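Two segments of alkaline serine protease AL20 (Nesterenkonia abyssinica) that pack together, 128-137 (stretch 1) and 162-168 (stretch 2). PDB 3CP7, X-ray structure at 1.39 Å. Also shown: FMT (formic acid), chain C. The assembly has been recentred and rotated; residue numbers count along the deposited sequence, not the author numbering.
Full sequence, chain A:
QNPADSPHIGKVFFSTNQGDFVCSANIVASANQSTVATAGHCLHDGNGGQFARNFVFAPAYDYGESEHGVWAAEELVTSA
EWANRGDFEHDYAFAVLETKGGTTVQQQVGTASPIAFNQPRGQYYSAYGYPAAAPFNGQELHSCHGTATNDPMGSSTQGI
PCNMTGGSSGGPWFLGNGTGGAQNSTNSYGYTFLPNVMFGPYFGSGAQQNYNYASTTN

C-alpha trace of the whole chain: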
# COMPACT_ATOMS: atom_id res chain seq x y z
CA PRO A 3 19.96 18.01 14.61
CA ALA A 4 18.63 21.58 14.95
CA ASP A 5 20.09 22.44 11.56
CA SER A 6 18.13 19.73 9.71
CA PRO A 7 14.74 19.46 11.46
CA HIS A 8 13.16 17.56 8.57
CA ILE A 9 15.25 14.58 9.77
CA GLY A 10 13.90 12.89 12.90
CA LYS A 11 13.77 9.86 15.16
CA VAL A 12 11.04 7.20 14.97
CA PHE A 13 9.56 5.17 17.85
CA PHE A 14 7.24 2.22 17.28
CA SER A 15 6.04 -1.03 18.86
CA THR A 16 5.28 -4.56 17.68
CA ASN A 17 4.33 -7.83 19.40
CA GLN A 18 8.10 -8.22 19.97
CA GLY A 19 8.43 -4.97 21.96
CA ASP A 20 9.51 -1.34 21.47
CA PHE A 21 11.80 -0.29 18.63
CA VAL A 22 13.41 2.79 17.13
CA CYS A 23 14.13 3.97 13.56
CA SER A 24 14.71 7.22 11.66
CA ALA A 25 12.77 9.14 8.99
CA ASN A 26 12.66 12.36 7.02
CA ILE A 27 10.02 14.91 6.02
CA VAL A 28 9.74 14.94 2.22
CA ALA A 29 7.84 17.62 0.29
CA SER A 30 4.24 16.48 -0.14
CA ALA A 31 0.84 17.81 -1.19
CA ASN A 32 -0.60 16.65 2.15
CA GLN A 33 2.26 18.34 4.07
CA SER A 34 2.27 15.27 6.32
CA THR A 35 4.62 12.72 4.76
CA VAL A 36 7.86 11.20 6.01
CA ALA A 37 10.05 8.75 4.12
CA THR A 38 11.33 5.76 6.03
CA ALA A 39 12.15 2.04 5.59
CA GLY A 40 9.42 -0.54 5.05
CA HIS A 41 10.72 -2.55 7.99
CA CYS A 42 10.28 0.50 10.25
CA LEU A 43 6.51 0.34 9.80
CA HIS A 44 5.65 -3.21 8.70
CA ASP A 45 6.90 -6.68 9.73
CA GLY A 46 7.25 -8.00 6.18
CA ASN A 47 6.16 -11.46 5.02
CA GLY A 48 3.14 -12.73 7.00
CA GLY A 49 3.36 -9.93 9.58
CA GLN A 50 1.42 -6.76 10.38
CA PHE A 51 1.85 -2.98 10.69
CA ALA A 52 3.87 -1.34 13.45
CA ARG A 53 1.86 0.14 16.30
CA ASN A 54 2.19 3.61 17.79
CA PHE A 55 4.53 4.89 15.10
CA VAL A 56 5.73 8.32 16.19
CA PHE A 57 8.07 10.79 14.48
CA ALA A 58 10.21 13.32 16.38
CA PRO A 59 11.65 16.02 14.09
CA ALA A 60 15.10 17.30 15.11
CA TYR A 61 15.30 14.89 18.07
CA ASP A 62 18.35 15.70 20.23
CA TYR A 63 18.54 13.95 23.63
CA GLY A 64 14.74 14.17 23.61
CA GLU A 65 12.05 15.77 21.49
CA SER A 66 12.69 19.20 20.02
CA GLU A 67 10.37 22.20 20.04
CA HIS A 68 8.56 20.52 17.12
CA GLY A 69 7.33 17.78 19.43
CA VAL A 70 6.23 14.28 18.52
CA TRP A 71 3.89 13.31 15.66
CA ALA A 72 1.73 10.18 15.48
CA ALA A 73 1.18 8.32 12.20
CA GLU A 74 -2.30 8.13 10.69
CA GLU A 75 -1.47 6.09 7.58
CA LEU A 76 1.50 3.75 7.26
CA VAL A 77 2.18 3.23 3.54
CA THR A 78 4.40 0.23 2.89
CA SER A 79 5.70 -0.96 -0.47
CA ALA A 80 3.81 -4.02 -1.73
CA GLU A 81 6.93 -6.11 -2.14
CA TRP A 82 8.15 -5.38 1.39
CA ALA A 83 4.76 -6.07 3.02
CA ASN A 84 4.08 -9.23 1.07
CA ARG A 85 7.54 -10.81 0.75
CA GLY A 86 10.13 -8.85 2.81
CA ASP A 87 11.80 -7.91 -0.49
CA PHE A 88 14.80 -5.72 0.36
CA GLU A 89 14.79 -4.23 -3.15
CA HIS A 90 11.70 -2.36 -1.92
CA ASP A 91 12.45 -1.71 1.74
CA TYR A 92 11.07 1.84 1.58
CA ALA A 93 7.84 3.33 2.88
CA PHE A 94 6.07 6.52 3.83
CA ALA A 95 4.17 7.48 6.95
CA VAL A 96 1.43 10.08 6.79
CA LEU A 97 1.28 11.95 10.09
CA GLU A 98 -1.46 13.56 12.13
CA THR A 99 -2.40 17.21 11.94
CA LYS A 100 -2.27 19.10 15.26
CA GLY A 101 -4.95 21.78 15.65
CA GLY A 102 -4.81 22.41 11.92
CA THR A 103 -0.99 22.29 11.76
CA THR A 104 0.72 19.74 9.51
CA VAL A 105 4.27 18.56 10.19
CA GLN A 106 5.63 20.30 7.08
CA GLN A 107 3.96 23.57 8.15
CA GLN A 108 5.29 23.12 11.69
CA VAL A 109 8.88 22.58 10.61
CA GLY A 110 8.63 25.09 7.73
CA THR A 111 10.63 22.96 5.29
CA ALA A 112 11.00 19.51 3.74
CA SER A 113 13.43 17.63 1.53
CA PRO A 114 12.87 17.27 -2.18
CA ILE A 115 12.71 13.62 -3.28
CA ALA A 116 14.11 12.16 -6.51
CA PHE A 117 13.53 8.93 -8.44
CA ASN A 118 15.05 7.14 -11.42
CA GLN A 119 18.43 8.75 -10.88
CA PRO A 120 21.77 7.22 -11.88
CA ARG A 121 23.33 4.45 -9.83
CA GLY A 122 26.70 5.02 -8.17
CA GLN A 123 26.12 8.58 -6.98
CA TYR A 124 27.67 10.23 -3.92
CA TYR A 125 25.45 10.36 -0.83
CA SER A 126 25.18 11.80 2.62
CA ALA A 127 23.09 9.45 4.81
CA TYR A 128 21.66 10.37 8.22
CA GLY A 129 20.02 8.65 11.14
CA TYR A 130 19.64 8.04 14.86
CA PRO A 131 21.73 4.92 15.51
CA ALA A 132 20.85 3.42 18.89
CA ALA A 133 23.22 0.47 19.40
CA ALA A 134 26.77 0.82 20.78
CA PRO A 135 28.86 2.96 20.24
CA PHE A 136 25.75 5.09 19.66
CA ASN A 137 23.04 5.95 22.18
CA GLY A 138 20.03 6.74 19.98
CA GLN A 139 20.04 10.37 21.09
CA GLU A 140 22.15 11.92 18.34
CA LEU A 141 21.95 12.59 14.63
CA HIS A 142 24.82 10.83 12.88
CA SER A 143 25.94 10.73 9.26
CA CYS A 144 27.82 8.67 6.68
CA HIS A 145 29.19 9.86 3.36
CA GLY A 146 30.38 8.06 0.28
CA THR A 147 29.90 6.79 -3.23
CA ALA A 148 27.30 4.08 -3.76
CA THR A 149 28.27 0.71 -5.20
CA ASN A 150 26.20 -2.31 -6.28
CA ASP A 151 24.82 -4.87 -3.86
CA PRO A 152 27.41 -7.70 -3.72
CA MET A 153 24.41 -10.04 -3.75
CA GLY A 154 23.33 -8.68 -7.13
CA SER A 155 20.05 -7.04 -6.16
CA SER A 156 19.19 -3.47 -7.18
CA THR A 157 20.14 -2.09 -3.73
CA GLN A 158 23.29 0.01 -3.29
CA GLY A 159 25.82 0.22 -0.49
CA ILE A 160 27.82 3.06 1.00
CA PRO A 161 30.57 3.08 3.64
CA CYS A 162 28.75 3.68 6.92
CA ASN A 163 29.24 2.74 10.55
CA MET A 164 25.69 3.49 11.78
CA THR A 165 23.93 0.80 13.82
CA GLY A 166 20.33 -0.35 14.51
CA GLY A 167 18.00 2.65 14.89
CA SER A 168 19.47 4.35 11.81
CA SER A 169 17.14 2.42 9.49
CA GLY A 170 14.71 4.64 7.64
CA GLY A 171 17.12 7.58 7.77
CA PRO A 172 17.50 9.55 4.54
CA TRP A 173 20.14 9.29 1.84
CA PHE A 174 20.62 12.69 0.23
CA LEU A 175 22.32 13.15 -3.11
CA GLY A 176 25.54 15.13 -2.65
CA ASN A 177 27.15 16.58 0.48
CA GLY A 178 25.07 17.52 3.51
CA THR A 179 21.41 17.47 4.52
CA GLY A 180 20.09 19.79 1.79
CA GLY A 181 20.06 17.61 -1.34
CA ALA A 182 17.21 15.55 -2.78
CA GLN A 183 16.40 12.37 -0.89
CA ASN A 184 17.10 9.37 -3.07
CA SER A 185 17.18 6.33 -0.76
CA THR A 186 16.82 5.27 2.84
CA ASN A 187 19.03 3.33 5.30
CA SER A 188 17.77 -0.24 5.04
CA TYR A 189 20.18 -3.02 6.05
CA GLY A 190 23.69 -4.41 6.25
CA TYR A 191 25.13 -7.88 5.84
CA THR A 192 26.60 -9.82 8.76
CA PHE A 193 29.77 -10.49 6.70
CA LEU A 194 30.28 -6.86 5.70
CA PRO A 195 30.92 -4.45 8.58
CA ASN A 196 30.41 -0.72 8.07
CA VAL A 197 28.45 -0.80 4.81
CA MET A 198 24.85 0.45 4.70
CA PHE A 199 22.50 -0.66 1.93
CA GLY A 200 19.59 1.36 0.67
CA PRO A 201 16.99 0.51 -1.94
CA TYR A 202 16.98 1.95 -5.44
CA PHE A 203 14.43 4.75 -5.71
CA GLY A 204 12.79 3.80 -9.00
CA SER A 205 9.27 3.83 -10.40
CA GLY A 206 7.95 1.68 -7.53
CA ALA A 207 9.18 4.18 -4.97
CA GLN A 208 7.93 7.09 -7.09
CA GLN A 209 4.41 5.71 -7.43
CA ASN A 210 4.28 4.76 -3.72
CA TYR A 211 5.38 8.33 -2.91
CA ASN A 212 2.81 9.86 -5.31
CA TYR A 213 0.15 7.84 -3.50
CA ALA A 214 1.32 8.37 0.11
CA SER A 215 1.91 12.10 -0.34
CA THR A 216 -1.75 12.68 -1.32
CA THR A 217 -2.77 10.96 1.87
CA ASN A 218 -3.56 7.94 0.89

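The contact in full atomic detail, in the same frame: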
# COMPACT_ATOMS: atom_id res chain seq x y z
N TYR A 128 21.85 9.90 6.85
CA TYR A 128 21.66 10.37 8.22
C TYR A 128 20.77 9.43 9.00
O TYR A 128 19.92 8.75 8.42
CB TYR A 128 21.06 11.79 8.22
CG TYR A 128 22.05 12.78 7.66
CD1 TYR A 128 22.16 12.97 6.28
CD2 TYR A 128 22.89 13.50 8.50
CE1 TYR A 128 23.09 13.85 5.75
CE2 TYR A 128 23.83 14.39 7.98
CZ TYR A 128 23.93 14.55 6.61
OH TYR A 128 24.84 15.42 6.07
N GLY A 129 20.93 9.41 10.31
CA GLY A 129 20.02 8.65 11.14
C GLY A 129 20.32 8.78 12.61
O GLY A 129 21.25 9.50 13.01
N TYR A 130 19.52 8.08 13.41
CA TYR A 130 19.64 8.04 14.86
C TYR A 130 20.04 6.64 15.32
O TYR A 130 19.23 5.92 15.91
CB TYR A 130 18.33 8.48 15.51
CG TYR A 130 18.09 9.96 15.40
CD1 TYR A 130 17.51 10.52 14.25
CD2 TYR A 130 18.47 10.82 16.43
CE1 TYR A 130 17.29 11.88 14.14
CE2 TYR A 130 18.26 12.19 16.33
CZ TYR A 130 17.66 12.71 15.19
OH TYR A 130 17.44 14.07 15.08
N PRO A 131 21.31 6.26 15.09
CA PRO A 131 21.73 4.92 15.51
C PRO A 131 21.62 4.78 17.03
O PRO A 131 21.92 5.74 17.76
CB PRO A 131 23.19 4.85 15.05
CG PRO A 131 23.63 6.28 14.96
CD PRO A 131 22.42 7.03 14.49
N ALA A 132 21.19 3.61 17.49
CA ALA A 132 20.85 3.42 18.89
C ALA A 132 21.64 2.31 19.58
O ALA A 132 21.58 2.18 20.80
CB ALA A 132 19.35 3.21 19.06
N ALA A 133 22.37 1.52 18.81
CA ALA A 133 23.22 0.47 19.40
C ALA A 133 24.66 0.95 19.52
O ALA A 133 25.12 1.76 18.71
CB ALA A 133 23.14 -0.80 18.57
N ALA A 134 25.36 0.45 20.53
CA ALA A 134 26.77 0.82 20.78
C ALA A 134 27.61 0.84 19.50
O ALA A 134 27.51 -0.07 18.67
CB ALA A 134 27.39 -0.15 21.80
N PRO A 135 28.47 1.87 19.33
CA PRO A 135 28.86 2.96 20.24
C PRO A 135 27.97 4.20 20.11
O PRO A 135 28.46 5.34 20.29
CB PRO A 135 30.27 3.28 19.77
CG PRO A 135 30.19 3.09 18.28
CD PRO A 135 29.20 1.98 18.05
N PHE A 136 26.71 4.00 19.75
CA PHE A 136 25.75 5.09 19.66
C PHE A 136 24.69 4.91 20.74
O PHE A 136 24.55 3.82 21.30
CB PHE A 136 25.15 5.15 18.26
CG PHE A 136 26.17 5.33 17.16
CD1 PHE A 136 26.79 6.55 16.96
CD2 PHE A 136 26.53 4.26 16.34
CE1 PHE A 136 27.74 6.71 15.95
CE2 PHE A 136 27.48 4.41 15.34
CZ PHE A 136 28.08 5.64 15.14
N ASN A 137 23.97 5.98 21.06
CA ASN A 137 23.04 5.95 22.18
C ASN A 137 21.61 6.29 21.79
O ASN A 137 20.74 6.39 22.65
CB ASN A 137 23.53 6.85 23.33
CG ASN A 137 23.63 8.32 22.94
OD1 ASN A 137 23.09 8.74 21.92
ND2 ASN A 137 24.34 9.10 23.75
N CYS A 162 29.57 3.11 5.86
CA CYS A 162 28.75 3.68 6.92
C CYS A 162 28.79 2.83 8.17
O CYS A 162 28.51 1.64 8.11
CB CYS A 162 27.29 3.78 6.45
SG CYS A 162 26.21 4.62 7.61
N ASN A 163 29.10 3.46 9.29
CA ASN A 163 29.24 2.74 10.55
C ASN A 163 28.00 2.78 11.45
O ASN A 163 28.04 2.30 12.57
CB ASN A 163 30.49 3.23 11.32
CG ASN A 163 30.33 4.65 11.83
OD1 ASN A 163 29.37 5.34 11.50
ND2 ASN A 163 31.28 5.10 12.64
N MET A 164 26.89 3.36 10.95
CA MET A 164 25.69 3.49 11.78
C MET A 164 25.03 2.14 12.06
O MET A 164 25.03 1.25 11.21
CB MET A 164 24.68 4.46 11.17
CG MET A 164 25.16 5.90 11.18
SD MET A 164 23.86 7.12 10.82
CE MET A 164 23.61 6.89 9.05
N THR A 165 24.45 2.04 13.26
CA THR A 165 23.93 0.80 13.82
C THR A 165 22.39 0.81 13.85
O THR A 165 21.77 1.78 13.41
CB THR A 165 24.47 0.59 15.27
OG1 THR A 165 24.10 1.73 16.08
CG2 THR A 165 25.99 0.43 15.29
N GLY A 166 21.79 -0.24 14.40
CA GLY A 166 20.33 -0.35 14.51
C GLY A 166 19.75 0.92 15.11
O GLY A 166 20.31 1.47 16.05
N GLY A 167 18.63 1.38 14.54
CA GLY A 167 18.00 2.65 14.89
C GLY A 167 18.17 3.64 13.75
O GLY A 167 17.36 4.57 13.60
N SER A 168 19.22 3.47 12.96
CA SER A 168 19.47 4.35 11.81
C SER A 168 18.57 4.01 10.61
O SER A 168 18.42 4.83 9.70
CB SER A 168 20.95 4.34 11.40
OG SER A 168 21.36 3.05 10.97
C FMT C . 16.56 -0.55 12.80
O1 FMT C . 15.89 -1.30 12.08
O2 FMT C . 17.56 0.05 12.40

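A loop leading out of a strand and a turn-containing segment can be fastened by a few polar contacts when a turn presents a carbonyl and a short side chain works beside it. The pairing of 128-137 with 162-168 in this protease illustrates the principle, and Thr-165, Met-164 and Phe-136 supply much of the buried surface.

Thr-165 opens a type II turn that closes at Ser-168, whose N donates to Thr-165 O (3.1 Å) and whose OG donates to the same oxygen (2.8 Å). With its CA-to-CB bond directed toward the opposite loop and chi1 in the p well, Thr-165 brings OG1 within 2.8 Å of Ala-133 O, to which it donates a hydrogen bond. That carbonyl also accepts from Phe-136 N (2.9 Å), so the threonine braces a bend already closed by its own backbone. Within the turn, Gly-166 O likewise accepts twice: Ala-132 N donates at 2.7 Å and, weakly, Ala-133 N at 3.4 Å.

Larger side chains add cover beside these hydrogen bonds. Met-164 leaves its backbone sideways, but its flexible, unbranched chain brings the end nearer, placing SD 3.9 Å from Pro-131 CD and CE 3.8 Å from Tyr-128 C. Phe-136 points toward the partner and meets it with its ring edge, CD2 lying 3.5 Å from Thr-165 OG1 and CE2 3.5 Å from Asn-163 O.

Glycine suits two places where the backbones run close. At Gly-167, phi is positive, and a CB would clash with Tyr-130 O and Ala-132 N as well as with the preceding carbonyl. Its own N is not idle, donating to O2 of a formic acid molecule, probably from the crystallisation liquor, at 2.7 Å. Gly-129 is less strictly confined: a CB there would sit tightly against Ser-168 O.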